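Local coordinates for protein O-methyltransferase family 2 (Planctopirus limnophila, PDB 5I2H) that probably transfers a methyl group from S-adenosyl-L-methionine to a hydroxyl of a small aromatic substrate, and binds the flavone apigenin in this crystal, at residues Q68-M77 with L308-L319; R277-T288 with G337-K345. All coordinates share one frame; numbering follows the deposited sequence. Where two conformers were deposited one is given.

Contact 1 (Q68-M77 with L308-L319); sequences QVLVTGLCAM and LTGPLEIALYSL. With AGI (5,7-dihydroxy-2-(4-hydroxyphenyl)-4H-chromen-4-one), chain C.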
loop_
_atom_site.group_PDB
_atom_site.type_symbol
_atom_site.label_atom_id
_atom_site.label_comp_id
_atom_site.label_asym_id
_atom_site.label_seq_id
_atom_site.Cartn_x
_atom_site.Cartn_y
_atom_site.Cartn_z
ATOM N N GLN A 68 -7.768 -7.773 17.337
ATOM C CA GLN A 68 -7.992 -6.333 17.237
ATOM C C GLN A 68 -7.285 -5.757 16.026
ATOM O O GLN A 68 -7.873 -4.948 15.304
ATOM C CB GLN A 68 -7.537 -5.571 18.485
ATOM C CG GLN A 68 -8.323 -5.792 19.750
ATOM C CD GLN A 68 -9.584 -4.947 19.865
ATOM O OE1 GLN A 68 -10.159 -4.502 18.877
ATOM N NE2 GLN A 68 -10.005 -4.712 21.105
ATOM N N VAL A 69 -6.012 -6.112 15.803
ATOM C CA VAL A 69 -5.334 -5.452 14.686
ATOM C C VAL A 69 -5.940 -5.910 13.353
ATOM O O VAL A 69 -6.019 -5.126 12.401
ATOM C CB VAL A 69 -3.797 -5.637 14.696
ATOM C CG1 VAL A 69 -3.207 -5.207 16.049
ATOM C CG2 VAL A 69 -3.363 -7.037 14.373
ATOM N N LEU A 70 -6.384 -7.168 13.273
ATOM C CA LEU A 70 -7.007 -7.683 12.057
ATOM C C LEU A 70 -8.337 -6.989 11.810
ATOM O O LEU A 70 -8.611 -6.523 10.694
ATOM C CB LEU A 70 -7.185 -9.205 12.179
ATOM C CG LEU A 70 -7.860 -9.860 10.969
ATOM C CD1 LEU A 70 -7.246 -11.220 10.618
ATOM C CD2 LEU A 70 -9.316 -10.060 11.263
ATOM N N VAL A 71 -9.168 -6.889 12.853
ATOM C CA VAL A 71 -10.478 -6.267 12.693
ATOM C C VAL A 71 -10.331 -4.788 12.377
ATOM O O VAL A 71 -11.031 -4.253 11.498
ATOM C CB VAL A 71 -11.346 -6.497 13.944
ATOM C CG1 VAL A 71 -12.571 -5.550 13.938
ATOM C CG2 VAL A 71 -11.785 -7.958 14.008
ATOM N N THR A 72 -9.443 -4.093 13.097
ATOM C CA THR A 72 -9.224 -2.679 12.817
ATOM C C THR A 72 -8.754 -2.460 11.383
ATOM O O THR A 72 -9.240 -1.550 10.692
ATOM C CB THR A 72 -8.225 -2.104 13.830
ATOM O OG1 THR A 72 -8.852 -2.121 15.116
ATOM C CG2 THR A 72 -7.787 -0.675 13.487
ATOM N N GLY A 73 -7.825 -3.287 10.903
ATOM C CA GLY A 73 -7.363 -3.126 9.524
ATOM C C GLY A 73 -8.479 -3.321 8.507
ATOM O O GLY A 73 -8.631 -2.542 7.546
ATOM N N LEU A 74 -9.282 -4.365 8.700
ATOM C CA LEU A 74 -10.331 -4.635 7.729
ATOM C C LEU A 74 -11.461 -3.618 7.835
ATOM O O LEU A 74 -12.049 -3.260 6.812
ATOM C CB LEU A 74 -10.870 -6.071 7.894
ATOM C CG LEU A 74 -9.821 -7.168 7.647
ATOM C CD1 LEU A 74 -10.369 -8.554 8.033
ATOM C CD2 LEU A 74 -9.292 -7.142 6.203
ATOM N N CYS A 75 -11.764 -3.122 9.046
ATOM C CA CYS A 75 -12.713 -2.024 9.159
ATOM C C CYS A 75 -12.215 -0.796 8.417
ATOM O O CYS A 75 -12.990 -0.115 7.721
ATOM C CB CYS A 75 -12.940 -1.664 10.633
ATOM S SG CYS A 75 -14.003 -2.841 11.549
ATOM N N ALA A 76 -10.909 -0.490 8.561
ATOM C CA ALA A 76 -10.364 0.711 7.957
ATOM C C ALA A 76 -10.390 0.637 6.435
ATOM O O ALA A 76 -10.462 1.684 5.780
ATOM C CB ALA A 76 -8.936 0.951 8.456
HETATM N N MSE A 77 -10.347 -0.575 5.869
HETATM C CA MSE A 77 -10.426 -0.793 4.423
HETATM C C MSE A 77 -11.885 -0.883 3.949
HETATM O O MSE A 77 -12.145 -1.224 2.797
HETATM C CB MSE A 77 -9.678 -2.069 4.041
HETATM C CG MSE A 77 -8.156 -1.900 4.034
HETATM SE SE MSE A 77 -7.232 -3.548 3.435
HETATM C CE MSE A 77 -6.568 -4.059 5.158
ATOM N N LEU A 308 -11.810 2.049 17.083
ATOM C CA LEU A 308 -10.762 1.211 16.493
ATOM C C LEU A 308 -11.155 0.693 15.110
ATOM O O LEU A 308 -10.956 -0.474 14.775
ATOM C CB LEU A 308 -10.389 0.058 17.423
ATOM C CG LEU A 308 -10.158 0.424 18.892
ATOM C CD1 LEU A 308 -9.775 -0.856 19.679
ATOM C CD2 LEU A 308 -9.070 1.506 19.005
ATOM N N THR A 309 -11.680 1.583 14.280
ATOM C CA THR A 309 -12.042 1.238 12.917
ATOM C C THR A 309 -11.225 1.989 11.882
ATOM O O THR A 309 -11.512 1.874 10.685
ATOM C CB THR A 309 -13.529 1.514 12.669
ATOM O OG1 THR A 309 -13.797 2.894 12.959
ATOM C CG2 THR A 309 -14.377 0.613 13.557
ATOM N N GLY A 310 -10.263 2.781 12.298
ATOM C CA GLY A 310 -9.472 3.563 11.374
ATOM C C GLY A 310 -8.727 4.615 12.181
ATOM O O GLY A 310 -8.679 4.538 13.432
ATOM N N PRO A 311 -8.107 5.584 11.491
ATOM C CA PRO A 311 -8.068 5.675 10.028
ATOM C C PRO A 311 -7.128 4.647 9.403
ATOM O O PRO A 311 -6.306 4.036 10.100
ATOM C CB PRO A 311 -7.560 7.098 9.779
ATOM C CG PRO A 311 -6.788 7.443 11.027
ATOM C CD PRO A 311 -7.366 6.671 12.159
ATOM N N LEU A 312 -7.256 4.493 8.086
ATOM C CA LEU A 312 -6.524 3.457 7.363
ATOM C C LEU A 312 -5.018 3.562 7.599
ATOM O O LEU A 312 -4.346 2.551 7.846
ATOM C CB LEU A 312 -6.837 3.545 5.861
ATOM C CG LEU A 312 -6.135 2.470 5.012
ATOM C CD1 LEU A 312 -6.522 1.050 5.474
ATOM C CD2 LEU A 312 -6.435 2.663 3.510
ATOM N N GLU A 313 -4.455 4.766 7.480
ATOM C CA GLU A 313 -2.999 4.830 7.559
ATOM C C GLU A 313 -2.499 4.394 8.943
ATOM O O GLU A 313 -1.428 3.768 9.036
ATOM C CB GLU A 313 -2.488 6.223 7.177
ATOM C CG GLU A 313 -3.016 7.339 8.016
ATOM C CD GLU A 313 -4.365 7.921 7.520
ATOM O OE1 GLU A 313 -5.092 7.292 6.715
ATOM O OE2 GLU A 313 -4.678 9.052 7.964
ATOM N N ILE A 314 -3.282 4.647 10.010
ATOM C CA ILE A 314 -2.864 4.226 11.358
ATOM C C ILE A 314 -3.128 2.735 11.531
ATOM O O ILE A 314 -2.343 2.031 12.188
ATOM C CB ILE A 314 -3.558 5.061 12.457
ATOM C CG1 ILE A 314 -3.302 6.557 12.251
ATOM C CG2 ILE A 314 -3.087 4.657 13.867
ATOM C CD1 ILE A 314 -1.844 6.896 11.984
ATOM N N ALA A 315 -4.194 2.217 10.908
ATOM C CA ALA A 315 -4.467 0.784 11.004
ATOM C C ALA A 315 -3.362 -0.028 10.315
ATOM O O ALA A 315 -2.982 -1.117 10.791
ATOM C CB ALA A 315 -5.849 0.489 10.412
ATOM N N LEU A 316 -2.814 0.486 9.212
ATOM C CA LEU A 316 -1.719 -0.241 8.561
ATOM C C LEU A 316 -0.432 -0.132 9.367
ATOM O O LEU A 316 0.300 -1.115 9.519
ATOM C CB LEU A 316 -1.509 0.257 7.124
ATOM C CG LEU A 316 -2.724 0.022 6.189
ATOM C CD1 LEU A 316 -2.392 0.473 4.754
ATOM C CD2 LEU A 316 -3.152 -1.490 6.193
ATOM N N TYR A 317 -0.135 1.058 9.882
ATOM C CA TYR A 317 1.021 1.218 10.759
ATOM C C TYR A 317 0.890 0.324 11.988
ATOM O O TYR A 317 1.881 -0.266 12.450
ATOM C CB TYR A 317 1.151 2.696 11.128
ATOM C CG TYR A 317 2.300 3.023 12.031
ATOM C CD1 TYR A 317 3.524 2.386 11.898
ATOM C CD2 TYR A 317 2.168 4.005 12.987
ATOM C CE1 TYR A 317 4.587 2.714 12.723
ATOM C CE2 TYR A 317 3.224 4.338 13.820
ATOM C CZ TYR A 317 4.418 3.676 13.689
ATOM O OH TYR A 317 5.469 4.024 14.503
ATOM N N SER A 318 -0.339 0.173 12.506
ATOM C CA SER A 318 -0.581 -0.733 13.631
ATOM C C SER A 318 -0.194 -2.177 13.306
ATOM O O SER A 318 0.345 -2.894 14.164
ATOM C CB SER A 318 -2.047 -0.652 14.033
ATOM O OG SER A 318 -2.203 -1.236 15.306
ATOM N N LEU A 319 -0.468 -2.627 12.076
ATOM C CA LEU A 319 -0.022 -3.956 11.667
ATOM C C LEU A 319 1.494 -4.061 11.660
ATOM O O LEU A 319 2.040 -5.112 12.014
ATOM C CB LEU A 319 -0.579 -4.307 10.298
ATOM C CG LEU A 319 -2.075 -4.584 10.332
ATOM C CD1 LEU A 319 -2.700 -4.397 8.911
ATOM C CD2 LEU A 319 -2.362 -6.002 10.873
HETATM C CAG AGI C . 11.919 -1.920 13.865
HETATM C CAE AGI C . 12.667 -2.913 13.238
HETATM C CAM AGI C . 13.136 -3.982 13.995
HETATM O OAB AGI C . 13.863 -4.948 13.360
HETATM C CAF AGI C . 12.863 -4.059 15.371
HETATM C CAH AGI C . 12.109 -3.062 16.001
HETATM C CAP AGI C . 11.642 -1.992 15.235
HETATM C CAQ AGI C . 10.831 -0.867 15.777
HETATM O OAL AGI C . 10.263 -0.099 14.788
HETATM C CAJ AGI C . 10.650 -0.589 17.144
HETATM C CAR AGI C . 9.854 0.505 17.533
HETATM O OAA AGI C . 9.697 0.780 18.748
HETATM C CAT AGI C . 9.222 1.365 16.463
HETATM C CAS AGI C . 9.475 0.985 15.053
HETATM C CAK AGI C . 8.929 1.709 14.008
HETATM C CAN AGI C . 8.137 2.809 14.274
HETATM O OAC AGI C . 7.649 3.487 13.209
HETATM C CAI AGI C . 7.859 3.235 15.581
HETATM C CAO AGI C . 8.359 2.571 16.690
HETATM O OAD AGI C . 8.048 3.034 17.915
HETATM O O HOH W 1 -4.935 -2.510 12.427
#
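Gly-73 and Ala-315 bring their CA atoms to 5.1 Å where helix 68-76 and helix 312-319 run nearly antiparallel, their axes 8.7 Å apart at 150°. Small residues permit this approach: the methyl of Ala-76 lies 3.7 Å from Ala-315 CB, and Gly-73, with no side chain, lies beside Leu-319 CD1 and lets the backbones come close. Around them Val-69 CG2 packs on Leu-319 CD2, and Leu-312 CD1 touches both Ala-76 CB and Met-77 CG, a selenomethionine whose side chain, in the conformer given, also meets Leu-23 of the second subunit. In Thr-72, chi1 of -67° sets OG1 beside the backbone N, 2.7 Å from Leu-308 O, while CG2 turns to Ala-315 CB at 3.8 Å; this short branched residue thus lays its hydroxyl beside a carbonyl and its methyl against the apolar seam. A water donates to Val-69 O and Ala-315 O, bridging the two backbones. On the far side of its helix Tyr-317 places OH about 2.6 Å from OAC of apigenin, a hydrogen bond whose exact geometry is doubtful, and Arg-168 also bonds this hydroxyl. A phenylalanine here would probably leave both OAC and the Arg-168 guanidinium without this hydroxyl partner. The chemistry implies a mostly apolar join between dimerisation and methyltransferase regions, with a few polar links set into it and the flavone pocket on the opposite side of helix 312-319.

Contact 2 (R277-T288 with G337-K345); sequences RPQCARLVAKAT and GWIAGADLK. With FMT (formic acid), chain H.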
loop_
_atom_site.group_PDB
_atom_site.type_symbol
_atom_site.label_atom_id
_atom_site.label_comp_id
_atom_site.label_asym_id
_atom_site.label_seq_id
_atom_site.Cartn_x
_atom_site.Cartn_y
_atom_site.Cartn_z
ATOM N N ARG A 277 -1.347 -4.130 26.529
ATOM C CA ARG A 277 -2.120 -3.338 27.491
ATOM C C ARG A 277 -1.554 -3.364 28.912
ATOM O O ARG A 277 -1.330 -2.282 29.480
ATOM C CB ARG A 277 -3.588 -3.798 27.508
ATOM C CG ARG A 277 -4.443 -3.451 26.280
ATOM C CD ARG A 277 -5.950 -3.729 26.588
ATOM N NE ARG A 277 -6.756 -4.037 25.404
ATOM C CZ ARG A 277 -7.521 -3.162 24.747
ATOM N NH1 ARG A 277 -8.189 -3.562 23.685
ATOM N NH2 ARG A 277 -7.624 -1.894 25.145
ATOM N N PRO A 278 -1.321 -4.525 29.542
ATOM C CA PRO A 278 -0.881 -4.506 30.952
ATOM C C PRO A 278 0.450 -3.808 31.132
ATOM O O PRO A 278 0.692 -3.166 32.163
ATOM C CB PRO A 278 -0.762 -5.997 31.324
ATOM C CG PRO A 278 -1.450 -6.751 30.257
ATOM C CD PRO A 278 -1.410 -5.910 29.013
ATOM N N GLN A 279 1.330 -3.931 30.140
ATOM C CA GLN A 279 2.625 -3.267 30.209
ATOM C C GLN A 279 2.472 -1.757 30.020
ATOM O O GLN A 279 3.181 -0.970 30.661
ATOM C CB GLN A 279 3.564 -3.868 29.165
ATOM C CG GLN A 279 4.212 -5.202 29.632
ATOM C CD GLN A 279 3.205 -6.344 29.766
ATOM O OE1 GLN A 279 3.120 -7.023 30.839
ATOM N NE2 GLN A 279 2.448 -6.588 28.704
ATOM N N CYS A 280 1.550 -1.329 29.148
ATOM C CA CYS A 280 1.267 0.103 29.051
ATOM C C CYS A 280 0.806 0.662 30.397
ATOM O O CYS A 280 1.292 1.707 30.839
ATOM C CB CYS A 280 0.209 0.361 27.974
ATOM S SG CYS A 280 0.869 0.142 26.329
ATOM N N ALA A 281 -0.131 -0.027 31.069
ATOM C CA ALA A 281 -0.621 0.490 32.339
ATOM C C ALA A 281 0.506 0.546 33.362
ATOM O O ALA A 281 0.599 1.492 34.141
ATOM C CB ALA A 281 -1.749 -0.378 32.878
ATOM N N ARG A 282 1.364 -0.481 33.365
ATOM C CA ARG A 282 2.496 -0.538 34.283
ATOM C C ARG A 282 3.441 0.629 34.044
ATOM O O ARG A 282 3.854 1.311 34.996
ATOM C CB ARG A 282 3.229 -1.882 34.110
ATOM C CG ARG A 282 4.518 -2.034 34.952
ATOM C CD ARG A 282 4.268 -2.657 36.339
ATOM N NE ARG A 282 3.476 -1.746 37.132
ATOM C CZ ARG A 282 3.990 -0.767 37.870
ATOM N NH1 ARG A 282 5.312 -0.574 37.910
ATOM N NH2 ARG A 282 3.178 0.028 38.554
ATOM N N LEU A 283 3.779 0.901 32.766
ATOM C CA LEU A 283 4.757 1.957 32.481
ATOM C C LEU A 283 4.187 3.324 32.844
ATOM O O LEU A 283 4.892 4.173 33.408
ATOM C CB LEU A 283 5.187 1.917 31.007
ATOM C CG LEU A 283 6.390 2.815 30.708
ATOM C CD1 LEU A 283 7.618 2.473 31.558
ATOM C CD2 LEU A 283 6.738 2.705 29.234
ATOM N N VAL A 284 2.904 3.541 32.541
ATOM C CA VAL A 284 2.269 4.811 32.874
ATOM C C VAL A 284 2.256 5.016 34.385
ATOM O O VAL A 284 2.586 6.107 34.885
ATOM C CB VAL A 284 0.849 4.861 32.277
ATOM C CG1 VAL A 284 0.073 6.032 32.877
ATOM C CG2 VAL A 284 0.916 5.027 30.734
ATOM N N ALA A 285 1.934 3.955 35.138
ATOM C CA ALA A 285 1.938 4.043 36.601
ATOM C C ALA A 285 3.330 4.358 37.153
ATOM O O ALA A 285 3.482 5.213 38.039
ATOM C CB ALA A 285 1.420 2.740 37.204
ATOM N N LYS A 286 4.356 3.661 36.662
ATOM C CA LYS A 286 5.704 3.873 37.192
ATOM C C LYS A 286 6.171 5.299 36.909
ATOM O O LYS A 286 6.706 5.991 37.799
ATOM C CB LYS A 286 6.684 2.841 36.599
ATOM C CG LYS A 286 8.144 2.994 37.055
ATOM C CD LYS A 286 9.015 1.727 36.640
ATOM C CE LYS A 286 10.446 1.806 37.171
ATOM N NZ LYS A 286 11.183 2.947 36.531
ATOM N N ALA A 287 5.983 5.758 35.675
ATOM C CA ALA A 287 6.343 7.140 35.354
ATOM C C ALA A 287 5.601 8.130 36.253
ATOM O O ALA A 287 6.205 9.075 36.774
ATOM C CB ALA A 287 6.060 7.429 33.880
ATOM N N THR A 288 4.288 7.931 36.434
ATOM C CA THR A 288 3.474 8.846 37.244
ATOM C C THR A 288 3.934 8.869 38.695
ATOM O O THR A 288 3.889 9.923 39.353
ATOM C CB THR A 288 2.011 8.418 37.194
ATOM O OG1 THR A 288 1.535 8.515 35.860
ATOM C CG2 THR A 288 1.133 9.340 38.078
ATOM N N GLY A 337 -7.692 5.794 29.466
ATOM C CA GLY A 337 -7.915 4.761 30.467
ATOM C C GLY A 337 -6.704 4.549 31.356
ATOM O O GLY A 337 -6.823 4.510 32.582
ATOM N N TRP A 338 -5.510 4.475 30.753
ATOM C CA TRP A 338 -4.292 4.299 31.537
ATOM C C TRP A 338 -3.977 5.542 32.351
ATOM O O TRP A 338 -3.518 5.440 33.495
ATOM C CB TRP A 338 -3.115 3.945 30.626
ATOM C CG TRP A 338 -3.310 2.633 29.956
ATOM C CD1 TRP A 338 -3.837 1.498 30.519
ATOM C CD2 TRP A 338 -3.053 2.320 28.582
ATOM N NE1 TRP A 338 -3.883 0.502 29.598
ATOM C CE2 TRP A 338 -3.428 0.978 28.392
ATOM C CE3 TRP A 338 -2.512 3.036 27.501
ATOM C CZ2 TRP A 338 -3.299 0.334 27.166
ATOM C CZ3 TRP A 338 -2.405 2.403 26.290
ATOM C CH2 TRP A 338 -2.792 1.056 26.125
ATOM N N ILE A 339 -4.194 6.719 31.760
ATOM C CA ILE A 339 -3.988 7.983 32.456
ATOM C C ILE A 339 -4.866 8.046 33.695
ATOM O O ILE A 339 -4.392 8.356 34.804
ATOM C CB ILE A 339 -4.263 9.151 31.488
ATOM C CG1 ILE A 339 -3.138 9.217 30.439
ATOM C CG2 ILE A 339 -4.351 10.469 32.242
ATOM C CD1 ILE A 339 -3.497 9.995 29.216
ATOM N N ALA A 340 -6.159 7.730 33.526
ATOM C CA ALA A 340 -7.106 7.772 34.640
ATOM C C ALA A 340 -6.798 6.704 35.679
ATOM O O ALA A 340 -7.035 6.914 36.877
ATOM C CB ALA A 340 -8.542 7.595 34.128
ATOM N N GLY A 341 -6.289 5.548 35.245
ATOM C CA GLY A 341 -5.925 4.523 36.201
ATOM C C GLY A 341 -4.716 4.874 37.032
ATOM O O GLY A 341 -4.528 4.299 38.102
ATOM N N ALA A 342 -3.887 5.795 36.566
ATOM C CA ALA A 342 -2.739 6.262 37.325
ATOM C C ALA A 342 -3.075 7.511 38.133
ATOM O O ALA A 342 -2.191 8.096 38.767
ATOM C CB ALA A 342 -1.553 6.513 36.376
ATOM N N ASP A 343 -4.326 7.937 38.097
ATOM C CA ASP A 343 -4.833 9.056 38.870
ATOM C C ASP A 343 -4.274 10.392 38.402
ATOM O O ASP A 343 -4.366 11.384 39.120
ATOM C CB ASP A 343 -4.575 8.835 40.374
ATOM C CG ASP A 343 -5.412 7.679 40.926
ATOM O OD1 ASP A 343 -6.578 7.550 40.480
ATOM O OD2 ASP A 343 -4.913 6.888 41.763
ATOM N N LEU A 344 -3.701 10.429 37.197
ATOM C CA LEU A 344 -3.370 11.658 36.491
ATOM C C LEU A 344 -4.637 12.369 36.022
ATOM O O LEU A 344 -5.677 11.752 35.820
ATOM C CB LEU A 344 -2.541 11.332 35.259
ATOM C CG LEU A 344 -1.133 10.824 35.444
ATOM C CD1 LEU A 344 -0.696 10.155 34.152
ATOM C CD2 LEU A 344 -0.285 12.031 35.674
ATOM N N LYS A 345 -4.522 13.663 35.759
ATOM C CA LYS A 345 -5.622 14.431 35.179
ATOM C C LYS A 345 -5.331 14.684 33.701
ATOM O O LYS A 345 -4.318 15.301 33.370
ATOM C CB LYS A 345 -5.781 15.746 35.927
ATOM C CG LYS A 345 -6.861 16.668 35.420
ATOM C CD LYS A 345 -6.763 17.978 36.208
ATOM C CE LYS A 345 -8.052 18.320 36.968
ATOM N NZ LYS A 345 -9.212 18.443 36.055
HETATM C C FMT H . -0.009 -1.278 37.163
HETATM O O1 FMT H . 0.205 -0.666 38.243
HETATM O O2 FMT H . 0.617 -2.262 36.677
#
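Trp-338, with chi1 of -64° and chi2 of -40°, lays its indole over Cys-280, whose CB the helix backbone points toward the ring; the first torsion of Cys-280 decides only where SG lies, beside its own backbone N. The pair belongs to the Rossmann-like methyltransferase domain, where helices 277-288 and 337-341 cross at -44° with Trp-338 as a knob in the hole formed by Arg-277, Cys-280, Ala-281 and Val-284. Cys-280 CB makes a CH-pi contact 3.5 Å from the centroid of the six-membered ring, almost on its normal, whereas SG approaches obliquely. Small Ala-281 lets the pyrrole side settle close, its CB 3.7 Å from Trp-338 CD1. Tyr-330 meets the indole edge-to-face, and the aliphatic part of Arg-277 crosses its rim at CZ2 while the guanidinium reaches on to salt bridges with Glu-64 and Glu-334. Further along, branched Val-284 spreads CG2 toward Trp-338 CB and CG1 to Ala-342 CB, 3.9 Å away. A Schellman motif closes the second helix at Asp-343 and turns the chain so that Leu-344 joins Leu-297 of strand 296-301 in the apolar layer. Thr-288 meets Leu-344 tip to tip, OG1 lying 3.3 Å from Leu-344 CD1. The same OG1 donates to Val-284 O at 2.8 Å, from above the carbonyl plane, and Thr-288 N reaches that oxygen from the opposite face.

The centres of the two contacts lie about 24 Å apart. Helices 312-324 and 332-341 follow one another in the chain, so each contact takes one member of this consecutive pair; contact 2 stays wholly within the methyltransferase region, whereas contact 1 reaches beyond it. The two also touch directly, Gln-68 NE2 lying 3.4 Å from Arg-277 NH1, and both side chains turn to Glu-64. Apigenin relates to them unequally. Contact 1 supplies Tyr-317 to its pocket, while the side chain of Cys-280 in contact 2 stays about 11 Å from the flavone; His-273 and Asp-274, just before helix 277-289, also line the pocket, and Tyr-109 of the second subunit bonds the ligand.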